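Calcium-regulated actin-bundling protein (Dictyostelium discoideum, PDB 4X3N) binds and bundles actin filaments under calcium regulation, and may contribute to the structure and reorganization of filopodia and pseudopodia during cell movement. Local coordinates at residues 70-75 with 151-156; 60-65 with 279-284; 136-141 with 157-162. All coordinates share one frame; numbering follows the deposited sequence.

Contact 1: residues 70-75 with 151-156; sequences ETIKYA and VSFLEY. With CA (calcium ion), chain D.
Two aliphatic branches of I72 and the ring of F153 carry the apolar contact. I72 CG2 lies over one face of the ring, 4.3 Å from its centroid and 27° off the normal, a CH-pi arrangement. A chi1 of -160° swings CG1 of I72 away from its own backbone N and sends CD1 past the ring to the backbone, ending 3.8 Å from F153 CA. F42 and A46 of helix 42-57 also pack on F153, and F102 packs on I72, so the pair is buried.

Hydrogen bonding begins at the very next residue, S152, the N-cap of helix 153-160. Its OG accepts from E155 N at 3.0 Å while its N donates to E155 OE1 at 3.0 Å, and these two bonds make a capping box. An added bond runs from S152 OG to E155 OE1 at 2.7 Å. Both donors reach OE1 on its anti side, fixing the carboxylate.

Metal coordination uses that same carboxylate side-on, calcium lying 2.7 Å from E155 OE1 and 2.5 Å from E155 OE2. A water, D144, N146, D148 and the carbonyl oxygen of R150 complete the site. A bidentate glutamate twelve residues into the loop, inclusive of D144, is the signature of an EF-hand.

Contact 2: residues 60-65 with 279-284; sequences EAEFIY and MNRDLE
Y65 and R281 meet through ring and methylene. R281 CG sits over the centre of the tyrosine ring, 3.5 Å from its centroid and only 6° off the normal, a CH-pi contact that is the tightly packed heart of the crossing. A chi1 of -177° swings the Y65 ring out from its helix and across to the other, and its hydroxyl passes beyond R281 to donate a 2.9 Å hydrogen bond from OH to D282 OD1. The acceptor is used on its anti lone pair, close to the ring plane, so neighbouring residues hold the ring at its face and at its hydroxyl end.

Toward solvent the contact becomes ionic and more open. There the arginine chain bends at chi2, and its guanidinium grips E62 side-on: NE reaches OE1 at 2.8 Å and NH2 reaches OE2 at 2.9 Å, both nearly straight. Carboxylate and guanidinium are almost coplanar, each oxygen offering its syn lone pair. Second partners steady this salt bridge, S66 OG at E62 OE2 and E285 at R281 NH1. A leucine in place of R281 would probably leave the E62 carboxylate without its countercharge and without the two-nitrogen grip that holds it flat.

The axes of 61-65 and 279-284 come within 11.6 Å and cross at -54°, a separation that long side chains must span. Around them W278 meets the Y65 ring edge-to-face, and W277 packs on A61 and E62. On its other side helix 273-290 rests on helices 181-211 and 232-255, with M279 against L190 and L283 against A244, so this crossing ties helix 61-79 to the C-terminal helical region.

Contact 3: residues 136-141 with 157-162; sequences KQELRE and LLYQYK
Y159 OH donates to E138 OE1 at 2.9 Å, and this is the one hydrogen bond between segments 136-141 and 157-162. The hydroxyl does not come in along the carboxylate: it meets OE1 from well above the carboxylate plane, 66° out of it. The two flat groups are correspondingly inclined, their planes 56° apart, and the carboxyl carbon also rests close to the ring, E138 CD lying 3.4 Å from Y159 CE2. E138 leaves its helix with CG anti to the backbone N (chi1 -174°) and stays extended beyond it, while the Y159 ring likewise points out from its own helix, which lets the two span the space between the helices.

These are the flanking helices of the calcium-binding EF-hand, with E138 on helix 132-143 ahead of the metal loop and Y159 on helix 153-160 after it. The bond therefore joins the entering and leaving arms of the helix-loop-helix, while the tyrosine side chain remains about 11 Å from the calcium ion.

Around the glutamate, Q128 and L130 from a loop pack on its side chain, and R135 makes a long, weak ion pair with E138 OE2, the oxygen that the tyrosine hydroxyl does not use. Away from the bond, the two segments face different surroundings. L139 turns into the fold, against F96, A99 and Y103 of helix 96-111, and L157 packs on F49 and I64. On the outer side K136 pairs with D97 of its own chain, whereas R140 NH2 forms a salt bridge with D97 of a second subunit.

In the fold
Chemistry follows burial here. Contact 1 is fully buried and joins its segments by apolar contacts, with no hydrogen bond across, while the capping and calcium bonds lie within 151-156. Contact 2, equally near the centre of the chain but only partly buried, combines a ring-methylene core with a salt bridge and a tyrosine-carboxylate hydrogen bond. Contact 3, at the surface and about 19 Å from that centre, depends on one hydrogen bond. Helix 61-79 serves contacts 1 and 2, and helix 153-160 serves contacts 1 and 3. I64 of contact 2 packs on L157 and Y161 of contact 3, and its carbonyl touches F153 of contact 1, so the calcium-binding unit and long-helix region meet through helix 61-79.

Contact 1: residues 70-75 with 151-156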
loop_
_atom_site.group_PDB
_atom_site.type_symbol
_atom_site.label_atom_id
_atom_site.label_comp_id
_atom_site.label_asym_id
_atom_site.label_seq_id
_atom_site.Cartn_x
_atom_site.Cartn_y
_atom_site.Cartn_z
ATOM N N GLU A 70 22.257 6.874 -3.331
ATOM C CA GLU A 70 22.532 5.777 -2.425
ATOM C C GLU A 70 21.565 5.791 -1.328
ATOM O O GLU A 70 21.090 4.738 -0.928
ATOM C CB GLU A 70 23.922 5.825 -1.818
ATOM C CG GLU A 70 24.984 5.360 -2.825
ATOM C CD GLU A 70 24.728 3.918 -3.315
ATOM O OE1 GLU A 70 24.445 3.081 -2.441
ATOM O OE2 GLU A 70 24.800 3.634 -4.550
ATOM N N THR A 71 21.253 6.978 -0.821
ATOM C CA THR A 71 20.412 7.021 0.339
ATOM C C THR A 71 18.955 6.626 0.020
ATOM O O THR A 71 18.318 5.984 0.844
ATOM C CB THR A 71 20.514 8.374 1.060
ATOM O OG1 THR A 71 21.888 8.653 1.275
ATOM C CG2 THR A 71 19.800 8.330 2.378
ATOM N N ILE A 72 18.437 6.983 -1.160
ATOM C CA ILE A 72 17.055 6.715 -1.472
ATOM C C ILE A 72 16.947 5.262 -1.758
ATOM O O ILE A 72 15.944 4.620 -1.362
ATOM C CB ILE A 72 16.453 7.637 -2.591
ATOM C CG1 ILE A 72 14.917 7.668 -2.543
ATOM C CG2 ILE A 72 16.912 7.243 -3.966
ATOM C CD1 ILE A 72 14.213 8.791 -3.349
ATOM N N LYS A 73 17.975 4.709 -2.375
ATOM C CA LYS A 73 18.031 3.297 -2.585
ATOM C C LYS A 73 18.029 2.514 -1.295
ATOM O O LYS A 73 17.305 1.513 -1.199
ATOM C CB LYS A 73 19.236 2.878 -3.393
ATOM C CG LYS A 73 19.165 3.348 -4.830
ATOM C CD LYS A 73 20.209 2.658 -5.661
ATOM C CE LYS A 73 21.574 3.168 -5.285
ATOM N NZ LYS A 73 22.558 2.443 -6.116
ATOM N N TYR A 74 18.824 2.916 -0.326
ATOM C CA TYR A 74 18.825 2.190 0.937
ATOM C C TYR A 74 17.470 2.271 1.645
ATOM O O TYR A 74 17.052 1.307 2.242
ATOM C CB TYR A 74 19.924 2.640 1.867
ATOM C CG TYR A 74 21.182 1.825 1.586
ATOM C CD1 TYR A 74 21.299 0.518 2.036
ATOM C CD2 TYR A 74 22.214 2.343 0.811
ATOM C CE1 TYR A 74 22.424 -0.235 1.757
ATOM C CE2 TYR A 74 23.342 1.601 0.522
ATOM C CZ TYR A 74 23.440 0.318 0.993
ATOM O OH TYR A 74 24.569 -0.409 0.715
ATOM N N ALA A 75 16.815 3.419 1.563
ATOM C CA ALA A 75 15.493 3.586 2.196
ATOM C C ALA A 75 14.464 2.693 1.556
ATOM O O ALA A 75 13.697 2.016 2.275
ATOM C CB ALA A 75 15.085 5.035 2.200
ATOM N N VAL A 151 7.002 10.074 -2.738
ATOM C CA VAL A 151 8.157 10.885 -3.064
ATOM C C VAL A 151 9.122 10.094 -3.975
ATOM O O VAL A 151 9.615 9.019 -3.595
ATOM C CB VAL A 151 8.890 11.371 -1.814
ATOM C CG1 VAL A 151 10.105 12.155 -2.203
ATOM C CG2 VAL A 151 7.990 12.227 -0.940
ATOM N N SER A 152 9.285 10.613 -5.187
ATOM C CA SER A 152 10.197 10.101 -6.155
ATOM C C SER A 152 11.549 10.778 -5.940
ATOM O O SER A 152 11.625 11.805 -5.282
ATOM C CB SER A 152 9.682 10.392 -7.537
ATOM O OG SER A 152 9.486 11.798 -7.702
ATOM N N PHE A 153 12.598 10.214 -6.510
ATOM C CA PHE A 153 13.911 10.867 -6.522
ATOM C C PHE A 153 13.845 12.139 -7.292
ATOM O O PHE A 153 14.417 13.136 -6.876
ATOM C CB PHE A 153 14.960 9.940 -7.076
ATOM C CG PHE A 153 16.384 10.327 -6.764
ATOM C CD1 PHE A 153 16.748 10.757 -5.513
ATOM C CD2 PHE A 153 17.395 10.133 -7.728
ATOM C CE1 PHE A 153 18.088 11.119 -5.242
ATOM C CE2 PHE A 153 18.758 10.452 -7.437
ATOM C CZ PHE A 153 19.074 10.974 -6.224
ATOM N N LEU A 154 13.070 12.147 -8.376
ATOM C CA LEU A 154 12.816 13.362 -9.147
ATOM C C LEU A 154 12.258 14.476 -8.263
ATOM O O LEU A 154 12.708 15.590 -8.351
ATOM C CB LEU A 154 11.855 13.188 -10.305
ATOM C CG LEU A 154 11.567 14.411 -11.200
ATOM C CD1 LEU A 154 12.781 14.901 -12.000
ATOM C CD2 LEU A 154 10.461 14.073 -12.168
ATOM N N GLU A 155 11.261 14.160 -7.477
ATOM C CA GLU A 155 10.601 15.167 -6.636
ATOM C C GLU A 155 11.557 15.677 -5.558
ATOM O O GLU A 155 11.624 16.867 -5.329
ATOM C CB GLU A 155 9.305 14.593 -6.061
ATOM C CG GLU A 155 8.204 14.542 -7.090
ATOM C CD GLU A 155 7.040 13.726 -6.613
ATOM O OE1 GLU A 155 7.251 12.539 -6.348
ATOM O OE2 GLU A 155 5.935 14.288 -6.491
ATOM N N TYR A 156 12.307 14.775 -4.937
ATOM C CA TYR A 156 13.377 15.181 -4.013
ATOM C C TYR A 156 14.369 16.146 -4.686
ATOM O O TYR A 156 14.752 17.187 -4.118
ATOM C CB TYR A 156 14.122 13.955 -3.434
ATOM C CG TYR A 156 15.541 14.284 -3.023
ATOM C CD1 TYR A 156 15.800 14.935 -1.816
ATOM C CD2 TYR A 156 16.628 13.900 -3.799
ATOM C CE1 TYR A 156 17.122 15.225 -1.420
ATOM C CE2 TYR A 156 17.923 14.209 -3.448
ATOM C CZ TYR A 156 18.178 14.899 -2.253
ATOM O OH TYR A 156 19.497 15.201 -1.868
HETATM CA CA CA D . 4.678 12.221 -5.777
HETATM O O HOH W 1 5.242 10.579 -7.413
#

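Contact 2: residues 60-65 with 279-284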
loop_
_atom_site.group_PDB
_atom_site.type_symbol
_atom_site.label_atom_id
_atom_site.label_comp_id
_atom_site.label_asym_id
_atom_site.label_seq_id
_atom_site.Cartn_x
_atom_site.Cartn_y
_atom_site.Cartn_z
ATOM N N GLU A 60 27.067 19.375 -8.661
ATOM C CA GLU A 60 26.478 18.548 -7.608
ATOM C C GLU A 60 26.277 17.129 -8.057
ATOM O O GLU A 60 25.873 16.273 -7.272
ATOM C CB GLU A 60 25.128 19.064 -7.208
ATOM C CG GLU A 60 25.137 20.556 -6.957
ATOM C CD GLU A 60 26.114 21.000 -5.875
ATOM O OE1 GLU A 60 26.004 20.485 -4.728
ATOM O OE2 GLU A 60 26.922 21.945 -6.163
ATOM N N ALA A 61 26.573 16.860 -9.305
ATOM C CA ALA A 61 26.334 15.509 -9.799
ATOM C C ALA A 61 26.904 14.456 -8.890
ATOM O O ALA A 61 26.236 13.479 -8.537
ATOM C CB ALA A 61 26.856 15.357 -11.220
ATOM N N GLU A 62 28.112 14.640 -8.444
ATOM C CA GLU A 62 28.741 13.681 -7.575
ATOM C C GLU A 62 27.967 13.433 -6.269
ATOM O O GLU A 62 27.881 12.318 -5.808
ATOM C CB GLU A 62 30.186 14.083 -7.264
ATOM C CG GLU A 62 30.913 13.110 -6.365
ATOM C CD GLU A 62 31.025 11.722 -6.973
ATOM O OE1 GLU A 62 30.925 11.544 -8.207
ATOM O OE2 GLU A 62 31.131 10.766 -6.189
ATOM N N PHE A 63 27.414 14.480 -5.688
ATOM C CA PHE A 63 26.628 14.290 -4.519
ATOM C C PHE A 63 25.329 13.547 -4.849
ATOM O O PHE A 63 24.846 12.698 -4.111
ATOM C CB PHE A 63 26.284 15.658 -3.969
ATOM C CG PHE A 63 25.566 15.611 -2.679
ATOM C CD1 PHE A 63 24.169 15.437 -2.641
ATOM C CD2 PHE A 63 26.255 15.807 -1.477
ATOM C CE1 PHE A 63 23.507 15.401 -1.422
ATOM C CE2 PHE A 63 25.583 15.790 -0.260
ATOM C CZ PHE A 63 24.220 15.552 -0.216
ATOM N N ILE A 64 24.767 13.877 -5.973
ATOM C CA ILE A 64 23.474 13.300 -6.365
ATOM C C ILE A 64 23.677 11.809 -6.488
ATOM O O ILE A 64 22.852 10.991 -6.045
ATOM C CB ILE A 64 22.944 13.954 -7.637
ATOM C CG1 ILE A 64 22.400 15.342 -7.318
ATOM C CG2 ILE A 64 21.786 13.090 -8.251
ATOM C CD1 ILE A 64 22.308 16.238 -8.499
ATOM N N TYR A 65 24.811 11.457 -7.073
ATOM C CA TYR A 65 25.169 10.060 -7.327
ATOM C C TYR A 65 25.564 9.287 -6.108
ATOM O O TYR A 65 25.009 8.188 -5.821
ATOM C CB TYR A 65 26.304 9.999 -8.367
ATOM C CG TYR A 65 26.695 8.587 -8.735
ATOM C CD1 TYR A 65 27.689 7.917 -8.003
ATOM C CD2 TYR A 65 26.098 7.929 -9.808
ATOM C CE1 TYR A 65 28.057 6.617 -8.338
ATOM C CE2 TYR A 65 26.459 6.632 -10.127
ATOM C CZ TYR A 65 27.443 5.998 -9.383
ATOM O OH TYR A 65 27.806 4.708 -9.722
ATOM N N MET A 279 26.663 7.503 -16.731
ATOM C CA MET A 279 27.114 6.201 -17.217
ATOM C C MET A 279 28.590 6.001 -17.025
ATOM O O MET A 279 29.027 4.945 -16.637
ATOM C CB MET A 279 26.737 6.048 -18.692
ATOM C CG MET A 279 25.259 5.783 -18.862
ATOM S SD MET A 279 24.820 5.295 -20.541
ATOM C CE MET A 279 25.698 6.555 -21.540
ATOM N N ASN A 280 29.379 7.038 -17.252
ATOM C CA ASN A 280 30.841 6.963 -16.963
ATOM C C ASN A 280 31.113 6.804 -15.519
ATOM O O ASN A 280 31.895 5.978 -15.121
ATOM C CB ASN A 280 31.581 8.162 -17.564
ATOM C CG ASN A 280 31.836 7.993 -19.081
ATOM O OD1 ASN A 280 32.790 7.366 -19.469
ATOM N ND2 ASN A 280 30.968 8.519 -19.914
ATOM N N ARG A 281 30.471 7.604 -14.688
ATOM C CA ARG A 281 30.594 7.378 -13.256
ATOM C C ARG A 281 30.288 5.965 -12.785
ATOM O O ARG A 281 30.967 5.388 -11.913
ATOM C CB ARG A 281 29.648 8.338 -12.527
ATOM C CG ARG A 281 29.827 8.354 -11.033
ATOM C CD ARG A 281 31.198 8.914 -10.675
ATOM N NE ARG A 281 31.360 8.960 -9.234
ATOM C CZ ARG A 281 31.621 7.898 -8.460
ATOM N NH1 ARG A 281 31.762 6.691 -8.987
ATOM N NH2 ARG A 281 31.726 8.050 -7.124
ATOM N N ASP A 282 29.227 5.418 -13.341
ATOM C CA ASP A 282 28.722 4.123 -12.905
ATOM C C ASP A 282 29.662 3.005 -13.373
ATOM O O ASP A 282 30.048 2.114 -12.605
ATOM C CB ASP A 282 27.335 3.997 -13.476
ATOM C CG ASP A 282 26.564 2.890 -12.858
ATOM O OD1 ASP A 282 26.454 2.921 -11.620
ATOM O OD2 ASP A 282 26.033 2.038 -13.600
ATOM N N LEU A 283 30.078 3.098 -14.633
ATOM C CA LEU A 283 31.130 2.231 -15.175
ATOM C C LEU A 283 32.351 2.276 -14.323
ATOM O O LEU A 283 32.892 1.250 -13.971
ATOM C CB LEU A 283 31.536 2.668 -16.552
ATOM C CG LEU A 283 32.623 1.858 -17.247
ATOM C CD1 LEU A 283 32.109 0.446 -17.608
ATOM C CD2 LEU A 283 33.087 2.640 -18.495
ATOM N N GLU A 284 32.787 3.482 -13.989
ATOM C CA GLU A 284 33.954 3.643 -13.111
ATOM C C GLU A 284 33.792 2.855 -11.795
ATOM O O GLU A 284 34.665 2.077 -11.413
ATOM C CB GLU A 284 34.138 5.160 -12.885
ATOM C CG GLU A 284 35.174 5.602 -11.861
ATOM C CD GLU A 284 35.067 7.122 -11.511
ATOM O OE1 GLU A 284 35.442 7.501 -10.390
ATOM O OE2 GLU A 284 34.605 7.955 -12.331
#

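Contact 3: residues 136-141 with 157-162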
loop_
_atom_site.group_PDB
_atom_site.type_symbol
_atom_site.label_atom_id
_atom_site.label_comp_id
_atom_site.label_asym_id
_atom_site.label_seq_id
_atom_site.Cartn_x
_atom_site.Cartn_y
_atom_site.Cartn_z
ATOM N N LYS A 136 6.647 16.090 7.156
ATOM C CA LYS A 136 5.488 15.589 6.383
ATOM C C LYS A 136 4.701 16.704 5.783
ATOM O O LYS A 136 4.215 16.621 4.684
ATOM C CB LYS A 136 4.574 14.693 7.235
ATOM C CG LYS A 136 5.165 13.322 7.410
ATOM C CD LYS A 136 4.085 12.345 7.716
ATOM C CE LYS A 136 4.655 10.953 7.716
ATOM N NZ LYS A 136 3.566 10.044 8.073
ATOM N N GLN A 137 4.644 17.801 6.496
ATOM C CA GLN A 137 4.044 19.030 5.992
ATOM C C GLN A 137 4.800 19.600 4.776
ATOM O O GLN A 137 4.175 20.088 3.816
ATOM C CB GLN A 137 4.058 20.056 7.111
ATOM C CG GLN A 137 3.322 21.369 6.825
ATOM C CD GLN A 137 3.526 22.382 7.982
ATOM O OE1 GLN A 137 3.807 22.018 9.143
ATOM N NE2 GLN A 137 3.388 23.654 7.659
ATOM N N GLU A 138 6.121 19.487 4.769
ATOM C CA GLU A 138 6.845 19.924 3.558
ATOM C C GLU A 138 6.596 18.942 2.393
ATOM O O GLU A 138 6.515 19.338 1.282
ATOM C CB GLU A 138 8.325 20.011 3.814
ATOM C CG GLU A 138 9.129 20.597 2.661
ATOM C CD GLU A 138 10.496 21.055 3.135
ATOM O OE1 GLU A 138 10.626 22.270 3.381
ATOM O OE2 GLU A 138 11.399 20.204 3.306
ATOM N N LEU A 139 6.521 17.662 2.677
ATOM C CA LEU A 139 6.283 16.678 1.589
ATOM C C LEU A 139 4.983 17.001 0.889
ATOM O O LEU A 139 4.897 17.047 -0.315
ATOM C CB LEU A 139 6.219 15.234 2.158
ATOM C CG LEU A 139 7.486 14.711 2.839
ATOM C CD1 LEU A 139 7.348 13.235 3.138
ATOM C CD2 LEU A 139 8.734 14.946 2.018
ATOM N N ARG A 140 3.963 17.203 1.706
ATOM C CA ARG A 140 2.607 17.483 1.328
ATOM C C ARG A 140 2.410 18.842 0.663
ATOM O O ARG A 140 1.686 18.940 -0.309
ATOM C CB ARG A 140 1.794 17.457 2.637
ATOM C CG ARG A 140 0.331 17.455 2.525
ATOM C CD ARG A 140 -0.217 17.285 3.928
ATOM N NE ARG A 140 -0.100 15.888 4.354
ATOM C CZ ARG A 140 0.392 15.498 5.522
ATOM N NH1 ARG A 140 0.808 16.401 6.427
ATOM N NH2 ARG A 140 0.405 14.190 5.795
ATOM N N GLU A 141 3.076 19.876 1.179
ATOM C CA GLU A 141 2.962 21.217 0.620
ATOM C C GLU A 141 3.856 21.460 -0.585
ATOM O O GLU A 141 3.483 22.170 -1.485
ATOM C CB GLU A 141 3.338 22.250 1.691
ATOM C CG GLU A 141 2.182 22.475 2.650
ATOM C CD GLU A 141 2.481 23.483 3.748
ATOM O OE1 GLU A 141 1.813 23.423 4.794
ATOM O OE2 GLU A 141 3.397 24.292 3.561
ATOM N N LEU A 157 14.792 15.814 -5.896
ATOM C CA LEU A 157 15.742 16.651 -6.617
ATOM C C LEU A 157 15.276 18.033 -6.961
ATOM O O LEU A 157 15.989 19.016 -6.760
ATOM C CB LEU A 157 16.211 15.974 -7.883
ATOM C CG LEU A 157 17.062 14.750 -7.577
ATOM C CD1 LEU A 157 17.285 13.921 -8.851
ATOM C CD2 LEU A 157 18.471 15.094 -7.038
ATOM N N LEU A 158 14.053 18.128 -7.441
ATOM C CA LEU A 158 13.509 19.387 -7.817
ATOM C C LEU A 158 13.381 20.336 -6.644
ATOM O O LEU A 158 13.594 21.562 -6.800
ATOM C CB LEU A 158 12.141 19.169 -8.409
ATOM C CG LEU A 158 11.955 19.060 -9.935
ATOM C CD1 LEU A 158 13.124 19.216 -10.849
ATOM C CD2 LEU A 158 11.039 17.941 -10.290
ATOM N N TYR A 159 12.984 19.790 -5.498
ATOM C CA TYR A 159 12.808 20.594 -4.316
ATOM C C TYR A 159 14.167 20.924 -3.700
ATOM O O TYR A 159 14.380 22.052 -3.313
ATOM C CB TYR A 159 11.836 19.984 -3.301
ATOM C CG TYR A 159 11.516 20.960 -2.173
ATOM C CD1 TYR A 159 10.741 22.097 -2.414
ATOM C CD2 TYR A 159 12.041 20.774 -0.898
ATOM C CE1 TYR A 159 10.484 23.008 -1.406
ATOM C CE2 TYR A 159 11.814 21.684 0.104
ATOM C CZ TYR A 159 11.038 22.785 -0.159
ATOM O OH TYR A 159 10.789 23.652 0.850
ATOM N N GLN A 160 15.107 19.991 -3.704
ATOM C CA GLN A 160 16.453 20.293 -3.188
ATOM C C GLN A 160 17.107 21.448 -3.957
ATOM O O GLN A 160 17.703 22.337 -3.366
ATOM C CB GLN A 160 17.310 19.056 -3.219
ATOM C CG GLN A 160 18.733 19.239 -2.772
ATOM C CD GLN A 160 18.866 19.567 -1.292
ATOM O OE1 GLN A 160 18.412 18.825 -0.464
ATOM N NE2 GLN A 160 19.502 20.683 -0.974
ATOM N N TYR A 161 16.925 21.467 -5.272
ATOM C CA TYR A 161 17.619 22.418 -6.152
ATOM C C TYR A 161 16.645 23.439 -6.602
ATOM O O TYR A 161 16.748 23.977 -7.698
ATOM C CB TYR A 161 18.252 21.624 -7.297
ATOM C CG TYR A 161 19.257 20.694 -6.782
ATOM C CD1 TYR A 161 20.460 21.155 -6.241
ATOM C CD2 TYR A 161 19.041 19.323 -6.786
ATOM C CE1 TYR A 161 21.413 20.281 -5.745
ATOM C CE2 TYR A 161 20.004 18.450 -6.287
ATOM C CZ TYR A 161 21.168 18.920 -5.763
ATOM O OH TYR A 161 22.054 18.007 -5.236
ATOM N N LYS A 162 15.688 23.779 -5.729
ATOM C CA LYS A 162 14.643 24.678 -6.108
ATOM C C LYS A 162 15.075 26.140 -6.396
ATOM O O LYS A 162 14.297 26.872 -7.045
ATOM C CB LYS A 162 13.497 24.702 -5.086
ATOM C CG LYS A 162 13.848 25.374 -3.741
ATOM C CD LYS A 162 12.760 25.175 -2.720
ATOM C CE LYS A 162 13.250 25.527 -1.322
ATOM N NZ LYS A 162 13.417 26.993 -1.272
#